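Side-chain contacts in T-lymphoma invasion and metastasis-inducing protein 1 (Homo sapiens, PDB 4K2P), which is a signalling protein whose PH-CC-Ex region probably binds phosphoinositides and partner proteins such as Par-3, linking it to membranes and tight junctions: residues A[8-13]-A[106-111]; A[37-42]-A[50-55]; A[75-80]-A[191-196]; A[119-124]-A[196-201]; A[212-217]-A[234-239]. The protein carries 5 engineered substitutions. All coordinates share one frame; numbering follows the deposited sequence.

Contact 1: residues A[8-13]-A[106-111]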
# COMPACT_ATOMS: atom_id res chain seq x y z
N VAL A 8 -1.43 17.23 -15.41
CA VAL A 8 -1.92 17.04 -14.05
C VAL A 8 -3.22 16.23 -14.05
O VAL A 8 -4.21 16.62 -14.65
CB VAL A 8 -2.17 18.41 -13.36
CG1 VAL A 8 -2.84 18.25 -12.01
CG2 VAL A 8 -0.85 19.15 -13.19
N ARG A 9 -3.21 15.10 -13.34
CA ARG A 9 -4.39 14.25 -13.23
C ARG A 9 -5.32 14.77 -12.14
O ARG A 9 -6.53 14.74 -12.28
CB ARG A 9 -3.99 12.80 -12.94
CG ARG A 9 -5.17 11.83 -12.87
CD ARG A 9 -4.73 10.43 -12.46
NE ARG A 9 -3.95 9.75 -13.50
CZ ARG A 9 -4.43 8.91 -14.41
NH1 ARG A 9 -5.72 8.61 -14.43
NH2 ARG A 9 -3.62 8.35 -15.30
N LYS A 10 -4.72 15.26 -11.06
CA LYS A 10 -5.46 15.74 -9.89
C LYS A 10 -4.55 16.64 -9.08
O LYS A 10 -3.39 16.32 -8.86
CB LYS A 10 -5.95 14.56 -9.04
CG LYS A 10 -6.68 14.95 -7.76
CD LYS A 10 -8.03 15.55 -8.06
CE LYS A 10 -8.86 15.75 -6.79
NZ LYS A 10 -10.09 16.50 -7.13
N ALA A 11 -5.08 17.77 -8.60
CA ALA A 11 -4.30 18.67 -7.76
C ALA A 11 -5.22 19.39 -6.77
O ALA A 11 -6.36 19.71 -7.09
CB ALA A 11 -3.55 19.68 -8.62
N GLY A 12 -4.72 19.64 -5.56
CA GLY A 12 -5.51 20.33 -4.56
C GLY A 12 -4.72 20.65 -3.30
O GLY A 12 -3.64 20.12 -3.09
N ALA A 13 -5.28 21.51 -2.46
CA ALA A 13 -4.66 21.87 -1.20
C ALA A 13 -4.96 20.79 -0.16
O ALA A 13 -6.11 20.45 0.07
CB ALA A 13 -5.17 23.23 -0.74
N GLN A 106 -15.92 13.99 2.18
CA GLN A 106 -15.87 12.58 1.81
C GLN A 106 -15.73 12.45 0.29
O GLN A 106 -15.01 11.58 -0.21
CB GLN A 106 -17.12 11.85 2.31
CG GLN A 106 -17.15 10.37 1.96
CD GLN A 106 -15.93 9.62 2.46
OE1 GLN A 106 -15.33 9.99 3.47
NE2 GLN A 106 -15.55 8.57 1.75
N THR A 107 -16.41 13.32 -0.44
CA THR A 107 -16.39 13.26 -1.90
C THR A 107 -14.98 13.52 -2.42
O THR A 107 -14.48 12.79 -3.27
CB THR A 107 -17.38 14.28 -2.51
OG1 THR A 107 -18.72 13.85 -2.25
CG2 THR A 107 -17.18 14.41 -4.02
N GLU A 108 -14.32 14.54 -1.88
CA GLU A 108 -12.99 14.88 -2.33
C GLU A 108 -11.98 13.82 -1.93
O GLU A 108 -11.03 13.54 -2.67
CB GLU A 108 -12.57 16.24 -1.76
CG GLU A 108 -11.35 16.83 -2.42
CD GLU A 108 -11.56 17.17 -3.89
OE1 GLU A 108 -12.70 17.05 -4.41
OE2 GLU A 108 -10.58 17.59 -4.53
N LEU A 109 -12.19 13.21 -0.77
CA LEU A 109 -11.33 12.13 -0.33
C LEU A 109 -11.40 10.99 -1.33
O LEU A 109 -10.37 10.46 -1.75
CB LEU A 109 -11.73 11.65 1.07
CG LEU A 109 -10.96 10.47 1.67
CD1 LEU A 109 -10.96 10.59 3.18
CD2 LEU A 109 -11.56 9.15 1.26
N GLU A 110 -12.61 10.62 -1.72
CA GLU A 110 -12.81 9.54 -2.66
C GLU A 110 -12.20 9.88 -4.01
O GLU A 110 -11.70 9.01 -4.71
CB GLU A 110 -14.30 9.23 -2.84
CG GLU A 110 -14.93 8.45 -1.69
CD GLU A 110 -16.45 8.50 -1.72
OE1 GLU A 110 -17.02 9.12 -2.64
OE2 GLU A 110 -17.08 7.90 -0.83
N ASN A 111 -12.22 11.15 -4.38
CA ASN A 111 -11.64 11.57 -5.65
C ASN A 111 -10.13 11.44 -5.66
O ASN A 111 -9.54 11.10 -6.67
CB ASN A 111 -12.05 13.01 -5.98
CG ASN A 111 -13.48 13.11 -6.47
OD1 ASN A 111 -14.05 12.13 -6.96
ND2 ASN A 111 -14.07 14.29 -6.35

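Contact 2: residues A[37-42]-A[50-55]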
# COMPACT_ATOMS: atom_id res chain seq x y z
N LYS A 37 1.32 19.99 7.94
CA LYS A 37 1.76 21.12 7.12
C LYS A 37 0.92 21.15 5.85
O LYS A 37 0.58 20.10 5.32
CB LYS A 37 3.25 20.99 6.76
CG LYS A 37 4.21 21.40 7.87
CD LYS A 37 5.67 21.29 7.42
CE LYS A 37 6.05 22.35 6.38
NZ LYS A 37 6.22 23.70 6.98
N HIS A 38 0.57 22.33 5.36
CA HIS A 38 -0.24 22.41 4.15
C HIS A 38 0.63 22.55 2.90
O HIS A 38 1.66 23.22 2.89
CB HIS A 38 -1.25 23.57 4.26
CG HIS A 38 -0.68 24.92 3.98
ND1 HIS A 38 0.29 25.50 4.76
CD2 HIS A 38 -0.97 25.82 3.01
CE1 HIS A 38 0.59 26.70 4.28
NE2 HIS A 38 -0.16 26.91 3.21
N TYR A 39 0.19 21.90 1.84
CA TYR A 39 0.83 21.97 0.54
C TYR A 39 -0.22 22.02 -0.54
O TYR A 39 -1.33 21.54 -0.35
CB TYR A 39 1.72 20.76 0.29
CG TYR A 39 2.93 20.63 1.17
CD1 TYR A 39 4.09 21.33 0.89
CD2 TYR A 39 2.93 19.76 2.26
CE1 TYR A 39 5.21 21.20 1.69
CE2 TYR A 39 4.04 19.62 3.05
CZ TYR A 39 5.18 20.34 2.76
OH TYR A 39 6.29 20.20 3.56
N TRP A 40 0.13 22.60 -1.67
CA TRP A 40 -0.55 22.29 -2.92
C TRP A 40 0.04 20.99 -3.45
O TRP A 40 1.23 20.90 -3.73
CB TRP A 40 -0.38 23.42 -3.92
CG TRP A 40 -1.15 23.21 -5.17
CD1 TRP A 40 -0.66 22.82 -6.39
CD2 TRP A 40 -2.57 23.36 -5.34
NE1 TRP A 40 -1.68 22.73 -7.30
CE2 TRP A 40 -2.86 23.06 -6.68
CE3 TRP A 40 -3.61 23.73 -4.49
CZ2 TRP A 40 -4.15 23.11 -7.19
CZ3 TRP A 40 -4.89 23.78 -5.00
CH2 TRP A 40 -5.16 23.47 -6.33
N VAL A 41 -0.78 19.96 -3.57
CA VAL A 41 -0.32 18.64 -3.97
C VAL A 41 -0.83 18.35 -5.37
O VAL A 41 -2.01 18.47 -5.62
CB VAL A 41 -0.79 17.56 -2.99
CG1 VAL A 41 -0.33 16.17 -3.44
CG2 VAL A 41 -0.26 17.87 -1.60
N SER A 42 0.08 17.95 -6.25
CA SER A 42 -0.23 17.74 -7.65
C SER A 42 0.27 16.38 -8.12
O SER A 42 1.45 16.08 -8.07
CB SER A 42 0.39 18.85 -8.49
OG SER A 42 0.07 18.70 -9.86
N PHE A 50 4.80 18.34 -4.21
CA PHE A 50 4.35 19.17 -3.10
C PHE A 50 4.92 20.57 -3.26
O PHE A 50 6.13 20.74 -3.32
CB PHE A 50 4.78 18.56 -1.77
CG PHE A 50 4.19 17.21 -1.50
CD1 PHE A 50 4.59 16.11 -2.22
CD2 PHE A 50 3.24 17.04 -0.51
CE1 PHE A 50 4.04 14.86 -1.97
CE2 PHE A 50 2.69 15.80 -0.26
CZ PHE A 50 3.09 14.72 -0.98
N TYR A 51 4.02 21.56 -3.32
CA TYR A 51 4.39 22.96 -3.53
C TYR A 51 3.98 23.79 -2.32
O TYR A 51 2.93 23.55 -1.73
CB TYR A 51 3.69 23.53 -4.77
CG TYR A 51 3.98 22.86 -6.10
CD1 TYR A 51 3.27 21.74 -6.51
CD2 TYR A 51 4.92 23.39 -6.98
CE1 TYR A 51 3.51 21.14 -7.73
CE2 TYR A 51 5.17 22.80 -8.20
CZ TYR A 51 4.46 21.68 -8.58
OH TYR A 51 4.71 21.10 -9.79
N GLU A 52 4.81 24.76 -1.93
CA GLU A 52 4.43 25.75 -0.93
C GLU A 52 3.99 27.04 -1.58
O GLU A 52 4.57 27.48 -2.58
CB GLU A 52 5.58 26.03 0.04
CG GLU A 52 5.89 24.87 0.99
CD GLU A 52 6.99 25.21 1.98
OE1 GLU A 52 7.54 26.33 1.93
OE2 GLU A 52 7.30 24.34 2.83
N SER A 53 2.97 27.67 -1.00
CA SER A 53 2.53 28.99 -1.44
C SER A 53 3.49 30.08 -0.97
O SER A 53 3.95 30.04 0.16
CB SER A 53 1.12 29.27 -0.92
OG SER A 53 0.65 30.51 -1.39
N ASP A 54 3.78 31.05 -1.84
CA ASP A 54 4.56 32.22 -1.45
C ASP A 54 3.65 33.35 -0.96
O ASP A 54 4.11 34.45 -0.67
CB ASP A 54 5.44 32.70 -2.62
CG ASP A 54 4.64 33.29 -3.76
OD1 ASP A 54 3.40 33.18 -3.75
OD2 ASP A 54 5.26 33.84 -4.69
N GLY A 55 2.35 33.05 -0.87
CA GLY A 55 1.38 33.97 -0.29
C GLY A 55 0.90 35.11 -1.18
O GLY A 55 0.18 35.99 -0.71
O HOH W 1 2.67 19.34 -11.22

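Contact 3: residues A[75-80]-A[191-196]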
# COMPACT_ATOMS: atom_id res chain seq x y z
N ILE A 75 -0.80 1.98 -2.05
CA ILE A 75 -2.18 1.79 -1.63
C ILE A 75 -2.61 3.06 -0.91
O ILE A 75 -1.85 3.65 -0.17
CB ILE A 75 -2.35 0.57 -0.69
CG1 ILE A 75 -2.07 -0.73 -1.44
CG2 ILE A 75 -3.76 0.53 -0.11
CD1 ILE A 75 -1.94 -1.96 -0.52
N VAL A 76 -3.86 3.47 -1.12
CA VAL A 76 -4.42 4.60 -0.42
C VAL A 76 -5.66 4.07 0.28
O VAL A 76 -6.44 3.32 -0.31
CB VAL A 76 -4.77 5.78 -1.35
CG1 VAL A 76 -5.10 7.01 -0.54
CG2 VAL A 76 -3.62 6.07 -2.30
N GLN A 77 -5.83 4.46 1.54
CA GLN A 77 -6.96 4.05 2.37
C GLN A 77 -7.53 5.24 3.13
O GLN A 77 -6.78 6.02 3.71
CB GLN A 77 -6.54 2.98 3.39
CG GLN A 77 -6.11 1.66 2.80
CD GLN A 77 -7.28 0.82 2.36
OE1 GLN A 77 -7.91 0.13 3.17
NE2 GLN A 77 -7.57 0.85 1.07
N ALA A 78 -8.84 5.39 3.14
CA ALA A 78 -9.50 6.29 4.07
C ALA A 78 -9.16 5.89 5.49
O ALA A 78 -8.95 4.71 5.77
CB ALA A 78 -11.00 6.27 3.87
N VAL A 79 -9.08 6.88 6.37
CA VAL A 79 -8.85 6.64 7.79
C VAL A 79 -9.96 7.34 8.57
O VAL A 79 -9.70 8.25 9.35
CB VAL A 79 -7.48 7.16 8.27
CG1 VAL A 79 -7.16 6.60 9.65
CG2 VAL A 79 -6.40 6.79 7.28
N PRO A 80 -11.21 6.91 8.37
CA PRO A 80 -12.30 7.58 9.07
C PRO A 80 -12.20 7.39 10.59
O PRO A 80 -12.87 8.09 11.33
CB PRO A 80 -13.55 6.90 8.52
CG PRO A 80 -13.08 5.57 8.07
CD PRO A 80 -11.68 5.77 7.57
N ASP A 191 -0.68 -7.93 -2.52
CA ASP A 191 -0.68 -7.56 -3.93
C ASP A 191 -2.08 -7.68 -4.53
O ASP A 191 -2.51 -6.85 -5.31
CB ASP A 191 0.31 -8.43 -4.72
CG ASP A 191 1.75 -8.02 -4.49
OD1 ASP A 191 2.02 -6.84 -4.18
OD2 ASP A 191 2.64 -8.88 -4.62
N LEU A 192 -2.79 -8.72 -4.12
CA LEU A 192 -4.15 -8.97 -4.58
C LEU A 192 -5.10 -7.87 -4.13
O LEU A 192 -5.96 -7.42 -4.90
CB LEU A 192 -4.62 -10.33 -4.06
CG LEU A 192 -6.05 -10.76 -4.41
CD1 LEU A 192 -6.27 -10.74 -5.90
CD2 LEU A 192 -6.32 -12.14 -3.84
N PHE A 193 -4.96 -7.44 -2.89
CA PHE A 193 -5.77 -6.37 -2.32
C PHE A 193 -5.50 -5.08 -3.10
O PHE A 193 -6.41 -4.33 -3.44
CB PHE A 193 -5.46 -6.20 -0.83
CG PHE A 193 -6.19 -5.07 -0.15
CD1 PHE A 193 -5.64 -3.81 -0.09
CD2 PHE A 193 -7.40 -5.30 0.47
CE1 PHE A 193 -6.30 -2.78 0.54
CE2 PHE A 193 -8.07 -4.28 1.11
CZ PHE A 193 -7.52 -3.01 1.15
N ARG A 194 -4.22 -4.87 -3.40
CA ARG A 194 -3.78 -3.68 -4.10
C ARG A 194 -4.35 -3.62 -5.52
O ARG A 194 -4.86 -2.58 -5.94
CB ARG A 194 -2.25 -3.63 -4.13
CG ARG A 194 -1.70 -2.39 -4.80
CD ARG A 194 -0.26 -2.12 -4.38
NE ARG A 194 0.64 -3.22 -4.73
CZ ARG A 194 1.14 -3.42 -5.95
NH1 ARG A 194 0.81 -2.63 -6.95
NH2 ARG A 194 1.96 -4.44 -6.17
N PHE A 195 -4.29 -4.73 -6.24
CA PHE A 195 -4.81 -4.76 -7.60
C PHE A 195 -6.32 -4.62 -7.57
O PHE A 195 -6.90 -4.02 -8.47
CB PHE A 195 -4.40 -6.04 -8.33
CG PHE A 195 -2.98 -6.02 -8.82
CD1 PHE A 195 -2.60 -5.16 -9.84
CD2 PHE A 195 -2.02 -6.85 -8.28
CE1 PHE A 195 -1.30 -5.12 -10.30
CE2 PHE A 195 -0.71 -6.81 -8.74
CZ PHE A 195 -0.35 -5.95 -9.74
N ARG A 196 -6.95 -5.14 -6.52
CA ARG A 196 -8.40 -4.99 -6.39
C ARG A 196 -8.77 -3.54 -6.08
O ARG A 196 -9.86 -3.09 -6.42
CB ARG A 196 -8.93 -5.92 -5.31
CG ARG A 196 -9.11 -7.34 -5.79
CD ARG A 196 -9.57 -8.26 -4.68
NE ARG A 196 -9.81 -9.60 -5.19
CZ ARG A 196 -9.75 -10.71 -4.47
NH1 ARG A 196 -9.44 -10.66 -3.18
NH2 ARG A 196 -10.00 -11.88 -5.04

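Contact 4: residues A[119-124]-A[196-201]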
# COMPACT_ATOMS: atom_id res chain seq x y z
N ALA A 119 -3.69 6.27 -11.43
CA ALA A 119 -2.32 6.51 -11.85
C ALA A 119 -1.50 5.23 -11.67
O ALA A 119 -0.69 4.89 -12.52
CB ALA A 119 -1.71 7.65 -11.06
N CYS A 120 -1.70 4.56 -10.54
CA CYS A 120 -0.99 3.32 -10.25
C CYS A 120 -1.37 2.24 -11.25
O CYS A 120 -0.53 1.45 -11.68
CB CYS A 120 -1.27 2.85 -8.83
SG CYS A 120 -0.48 3.87 -7.58
N ALA A 121 -2.63 2.23 -11.64
CA ALA A 121 -3.14 1.22 -12.55
C ALA A 121 -2.49 1.42 -13.92
O ALA A 121 -2.10 0.45 -14.57
CB ALA A 121 -4.65 1.30 -12.64
N THR A 122 -2.38 2.68 -14.33
CA THR A 122 -1.74 3.04 -15.59
C THR A 122 -0.27 2.67 -15.57
O THR A 122 0.28 2.23 -16.57
CB THR A 122 -1.87 4.56 -15.90
OG1 THR A 122 -3.25 4.91 -16.02
CG2 THR A 122 -1.16 4.91 -17.20
N ALA A 123 0.38 2.83 -14.42
CA ALA A 123 1.79 2.50 -14.30
C ALA A 123 2.01 0.99 -14.47
O ALA A 123 2.98 0.56 -15.08
CB ALA A 123 2.34 2.98 -12.97
N VAL A 124 1.09 0.19 -13.92
CA VAL A 124 1.16 -1.26 -14.06
C VAL A 124 1.02 -1.64 -15.53
O VAL A 124 1.73 -2.51 -16.02
CB VAL A 124 0.06 -1.95 -13.23
CG1 VAL A 124 -0.00 -3.45 -13.54
CG2 VAL A 124 0.31 -1.75 -11.75
N ARG A 196 -6.95 -5.14 -6.52
CA ARG A 196 -8.40 -4.99 -6.39
C ARG A 196 -8.77 -3.54 -6.08
O ARG A 196 -9.86 -3.09 -6.42
CB ARG A 196 -8.93 -5.92 -5.31
CG ARG A 196 -9.11 -7.34 -5.79
CD ARG A 196 -9.57 -8.26 -4.68
NE ARG A 196 -9.81 -9.60 -5.19
CZ ARG A 196 -9.75 -10.71 -4.47
NH1 ARG A 196 -9.44 -10.66 -3.18
NH2 ARG A 196 -10.00 -11.88 -5.04
N CYS A 197 -7.87 -2.82 -5.44
CA CYS A 197 -8.09 -1.40 -5.21
C CYS A 197 -8.03 -0.66 -6.53
O CYS A 197 -8.87 0.21 -6.81
CB CYS A 197 -7.05 -0.83 -4.24
SG CYS A 197 -7.36 -1.20 -2.51
N TYR A 198 -7.03 -0.99 -7.35
CA TYR A 198 -6.84 -0.34 -8.65
C TYR A 198 -8.03 -0.59 -9.55
O TYR A 198 -8.53 0.31 -10.22
CB TYR A 198 -5.58 -0.85 -9.34
CG TYR A 198 -4.28 -0.57 -8.62
CD1 TYR A 198 -4.24 0.22 -7.47
CD2 TYR A 198 -3.10 -1.11 -9.09
CE1 TYR A 198 -3.03 0.46 -6.83
CE2 TYR A 198 -1.91 -0.88 -8.47
CZ TYR A 198 -1.88 -0.10 -7.33
OH TYR A 198 -0.66 0.12 -6.73
N LEU A 199 -8.48 -1.84 -9.56
CA LEU A 199 -9.57 -2.25 -10.42
C LEU A 199 -10.85 -1.56 -9.99
O LEU A 199 -11.63 -1.11 -10.83
CB LEU A 199 -9.76 -3.76 -10.39
CG LEU A 199 -10.86 -4.31 -11.29
CD1 LEU A 199 -10.60 -3.98 -12.76
CD2 LEU A 199 -10.99 -5.81 -11.11
N ALA A 200 -11.07 -1.47 -8.68
CA ALA A 200 -12.28 -0.86 -8.15
C ALA A 200 -12.32 0.62 -8.52
O ALA A 200 -13.37 1.17 -8.84
CB ALA A 200 -12.34 -1.03 -6.65
N SER A 201 -11.16 1.25 -8.49
CA SER A 201 -11.05 2.67 -8.77
C SER A 201 -11.37 2.96 -10.23
O SER A 201 -11.96 3.99 -10.54
CB SER A 201 -9.67 3.18 -8.39
OG SER A 201 -9.54 3.27 -6.97

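Contact 5: residues A[212-217]-A[234-239]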
# COMPACT_ATOMS: atom_id res chain seq x y z
N ARG A 212 -10.61 -8.06 6.12
CA ARG A 212 -10.24 -9.34 5.54
C ARG A 212 -8.75 -9.44 5.28
O ARG A 212 -8.16 -10.50 5.46
CB ARG A 212 -10.99 -9.59 4.24
CG ARG A 212 -12.38 -10.14 4.40
CD ARG A 212 -12.91 -10.60 3.05
NE ARG A 212 -14.31 -11.01 3.11
CZ ARG A 212 -14.71 -12.23 3.45
NH1 ARG A 212 -13.82 -13.17 3.76
NH2 ARG A 212 -16.00 -12.52 3.47
N LEU A 213 -8.13 -8.34 4.86
CA LEU A 213 -6.71 -8.36 4.58
C LEU A 213 -5.91 -8.53 5.86
O LEU A 213 -4.96 -9.31 5.90
CB LEU A 213 -6.25 -7.09 3.85
CG LEU A 213 -4.74 -6.99 3.59
CD1 LEU A 213 -4.26 -8.09 2.65
CD2 LEU A 213 -4.39 -5.63 3.03
N LEU A 214 -6.29 -7.79 6.89
CA LEU A 214 -5.52 -7.81 8.13
C LEU A 214 -5.47 -9.19 8.77
O LEU A 214 -4.50 -9.52 9.46
CB LEU A 214 -6.08 -6.80 9.13
CG LEU A 214 -5.57 -5.39 8.91
CD1 LEU A 214 -6.40 -4.40 9.70
CD2 LEU A 214 -4.09 -5.29 9.30
N ALA A 215 -6.50 -9.99 8.54
CA ALA A 215 -6.54 -11.33 9.10
C ALA A 215 -5.41 -12.21 8.54
O ALA A 215 -5.08 -13.23 9.12
CB ALA A 215 -7.89 -11.97 8.82
N PHE A 216 -4.82 -11.81 7.42
CA PHE A 216 -3.72 -12.57 6.82
C PHE A 216 -2.36 -12.20 7.39
O PHE A 216 -1.36 -12.83 7.06
CB PHE A 216 -3.69 -12.36 5.30
CG PHE A 216 -4.80 -13.05 4.58
CD1 PHE A 216 -4.83 -14.43 4.52
CD2 PHE A 216 -5.83 -12.34 3.98
CE1 PHE A 216 -5.86 -15.09 3.88
CE2 PHE A 216 -6.85 -12.98 3.34
CZ PHE A 216 -6.87 -14.36 3.28
N ALA A 217 -2.30 -11.18 8.23
CA ALA A 217 -1.04 -10.81 8.87
C ALA A 217 -0.58 -11.94 9.79
O ALA A 217 -1.32 -12.40 10.66
CB ALA A 217 -1.18 -9.51 9.65
N SER A 234 -2.56 0.11 6.08
CA SER A 234 -1.41 0.95 5.72
C SER A 234 -0.10 0.49 6.37
O SER A 234 0.94 0.52 5.73
CB SER A 234 -1.68 2.41 6.09
OG SER A 234 -2.75 2.92 5.33
N SER A 235 -0.15 0.10 7.64
CA SER A 235 1.05 -0.36 8.32
C SER A 235 1.43 -1.78 7.86
O SER A 235 2.61 -2.11 7.78
CB SER A 235 0.85 -0.32 9.84
OG SER A 235 -0.18 -1.21 10.24
N PHE A 236 0.43 -2.58 7.57
CA PHE A 236 0.62 -3.93 7.05
C PHE A 236 1.36 -3.82 5.73
O PHE A 236 2.37 -4.48 5.51
CB PHE A 236 -0.75 -4.61 6.88
CG PHE A 236 -0.69 -6.08 6.52
CD1 PHE A 236 0.51 -6.78 6.48
CD2 PHE A 236 -1.86 -6.75 6.23
CE1 PHE A 236 0.53 -8.12 6.15
CE2 PHE A 236 -1.84 -8.10 5.90
CZ PHE A 236 -0.64 -8.78 5.86
N HIS A 237 0.86 -2.93 4.87
CA HIS A 237 1.47 -2.72 3.56
C HIS A 237 2.88 -2.21 3.71
O HIS A 237 3.76 -2.67 3.01
CB HIS A 237 0.67 -1.73 2.71
CG HIS A 237 1.23 -1.56 1.34
ND1 HIS A 237 1.16 -0.37 0.64
CD2 HIS A 237 1.89 -2.42 0.54
CE1 HIS A 237 1.75 -0.52 -0.53
NE2 HIS A 237 2.20 -1.75 -0.62
N ALA A 238 3.10 -1.26 4.62
CA ALA A 238 4.43 -0.68 4.78
C ALA A 238 5.44 -1.76 5.18
O ALA A 238 6.57 -1.77 4.69
CB ALA A 238 4.41 0.44 5.82
N LEU A 239 5.03 -2.65 6.07
CA LEU A 239 5.90 -3.70 6.57
C LEU A 239 6.24 -4.69 5.45
O LEU A 239 7.39 -5.09 5.29
CB LEU A 239 5.24 -4.42 7.74
CG LEU A 239 5.16 -3.57 9.02
CD1 LEU A 239 4.14 -4.14 9.98
CD2 LEU A 239 6.53 -3.49 9.67

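Contact 1: residues A[8-13]-A[106-111]
K10 and E108 form a salt bridge between the first strand of the PH domain, 10-23, and the first turns of its C-terminal helix, 106-128, the helix that caps the PH barrel. The close part of the contact is small. K10 NZ stands 2.9 Å from E108 OE2, and K10 CE follows at 3.4 Å from the same oxygen. The ammonium meets the carboxylate obliquely, from 40° out of its plane, and leans on one oxygen, since E108 OE1 is 3.8 Å from K10 NZ. Both chains leave the backbone with CG opposite N and then bend at the next bond (chi2 71° in K10, 65° in E108), which brings their ends together. Around the lysine the packing continues on the helix, where W112 takes a cation-pi contact with it and A115 touches its chain. W112, from the same helix as E108, thus gives the K10 ammonium a second partner. The looser side faces solvent: N111 is exposed and gives the contact no polar bond, and none of the three touching residues is buried. On this rim the nearest approach is by a methylene, N111 CB, which lies 4.2 Å from K10 NZ.

Contact 2: residues A[37-42]-A[50-55]
Two backbone hydrogen bonds join W40 and Y51, the hydrogen-bonded antiparallel pair of the hairpin formed by strands 37-44 and 47-51: Y51 N donates to W40 O at 2.9 Å, and W40 N to Y51 O at 3.0 Å. Farther along, one water bridges S42 OG and Y51 OH, 3.0 Å from the serine oxygen. On the face carrying W40 and Y51 the two side chains cross, W40 CD1 lying 4.1 Å from Y51 CD1, while S42 CB sits at the edge of the tyrosine ring. Y39, V41 and F50, on the other face, are buried. F50 turns its ring edge to the face of Y39 in a T-shaped stack, with centroids 5.6 Å apart and planes at 88°, and its CB adds a CH-pi contact over the same ring. V41 runs beside F50 and places CG2 3.8 Å from F50 CD2. Toward the end of the pair, E52 lies alongside Y39 with CG 3.8 Å from Y39 CE1. In the antiparallel sheet of the PH domain, strand 10-23 pairs with 37-44 and strand 67-70 with 47-51; H67 of strand 67-70 meets both the Y39 and F50 rings.

Contact 3: residues A[75-80]-A[191-196]
Strand 75-78 and the 191-196 part of helix 168-203 cross at 74°, their axes 9.3 Å apart at closest, and I75 and R194 bring the two backbones nearest. I75 lies against the aliphatic stem of the arginine: I75 CG1 is 3.7 Å from R194 CD, and I75 CD1 also reaches the rim of the F193 ring, 4.2 Å from CD1 of that phenylalanine. The bend of R194 at chi3 (60°) swings its guanidinium back along its own helix, where NH2 bonds D191 OD1 at 3.1 Å in a salt bridge. This buried seam joins the PH sheet to the long CC-Ex helix, helix 133-161 packing against L192 and F195. The Q77 amide comes to the edge of the F193 ring, its OE1 3.8 Å from F193 CZ, with the amide turned 71° against the ring. Folded at chi2, the glutamine chain returns NE2 to V76 O at 3.0 Å, a bond made from above the carbonyl plane. P208 touches the F193 side chain, and Y198 OH bonds R194 NH1.

Contact 4: residues A[119-124]-A[196-201]
C120 rests on the ring of Y198, and this CH-pi contact is the centre of a buried helix-helix crossing that has no hydrogen bond between its two segments. C120 CB stands over one face, 3.8 Å from the ring centroid and displaced toward the hydroxyl end, so its nearest ring atom is Y198 CZ at 3.4 Å. The sulfur continues past that end: C120 SG lies 5.0 Å from the centroid in an oblique sulfur-aromatic contact. Apolar packing completes the seam. A121 CB meets Y198 CB at 4.0 Å where the backbones come nearest, and V124 CG2 approaches Y198 CE2 at 4.1 Å, the valine crossing the tyrosine at about a right angle. The tyrosine CG lies anti to its carbonyl carbon (chi1 -63°), and the ring reaches toward the 119-124 turns with C120 above it. A polar link runs outward: Y198 OH bonds S74 O, just ahead of strand 75-78, which gives the buried hydroxyl a partner on the PH side. The short axes, 9.3 Å apart, cross at -112°. Thus the PH domain's C-terminal helix 106-128 lies across helix 168-203, while helix 133-161 adds L136 against V124 and L137 against Y198.

Contact 5: residues A[212-217]-A[234-239]
L213 O accepts the backbone N-H of F216 at 2.9 Å and is also met by the F236 ring, whose CE2 lies 3.3 Å away with the oxygen at the ring edge, in its plane. That carbonyl serves both the turn that follows it and the aromatic edge brought in by helix 233-241. The F236 side chain extends with CG opposite its backbone N (chi1 -172°), driving the ring against L213, L214 and A217. A217 sits over one face, its CB 4.1 Å from the ring centroid in a CH-pi contact, 17° off the normal. L213 CG packs 3.9 Å from F236 CE2, and L214 runs antiparallel to the phenylalanine, its CD2 4.1 Å from F236 CD2. M190 of helix 168-203 and T221 of helix 219-228 also touch F236. The arrangement is a buried aromatic packed against a type I beta turn, L214 to A217, within the small helical Ex part that follows the coiled coil.

Contacts 3, 4 and 5 are buried, contact 2 is partly buried and contact 1 lies at the surface. Contacts 1 and 2 belong to the PH domain and meet through its sheet, where G12 O probably accepts a hydrogen bond from V41 N. Contacts 1 and 4 use different parts of helix 106-128. Contacts 3 and 4 share helix 168-203 and tie it to the PH strand and helix respectively, while contact 5 holds the later short helices and touches contact 3 through F193 and L213. Chemistry follows place: a salt bridge outside, backbone pairing and ring stacking in the hairpin, and mainly apolar and aromatic packing in the buried contacts, between PH and CC-Ex parts (3 and 4) or within the latter (5).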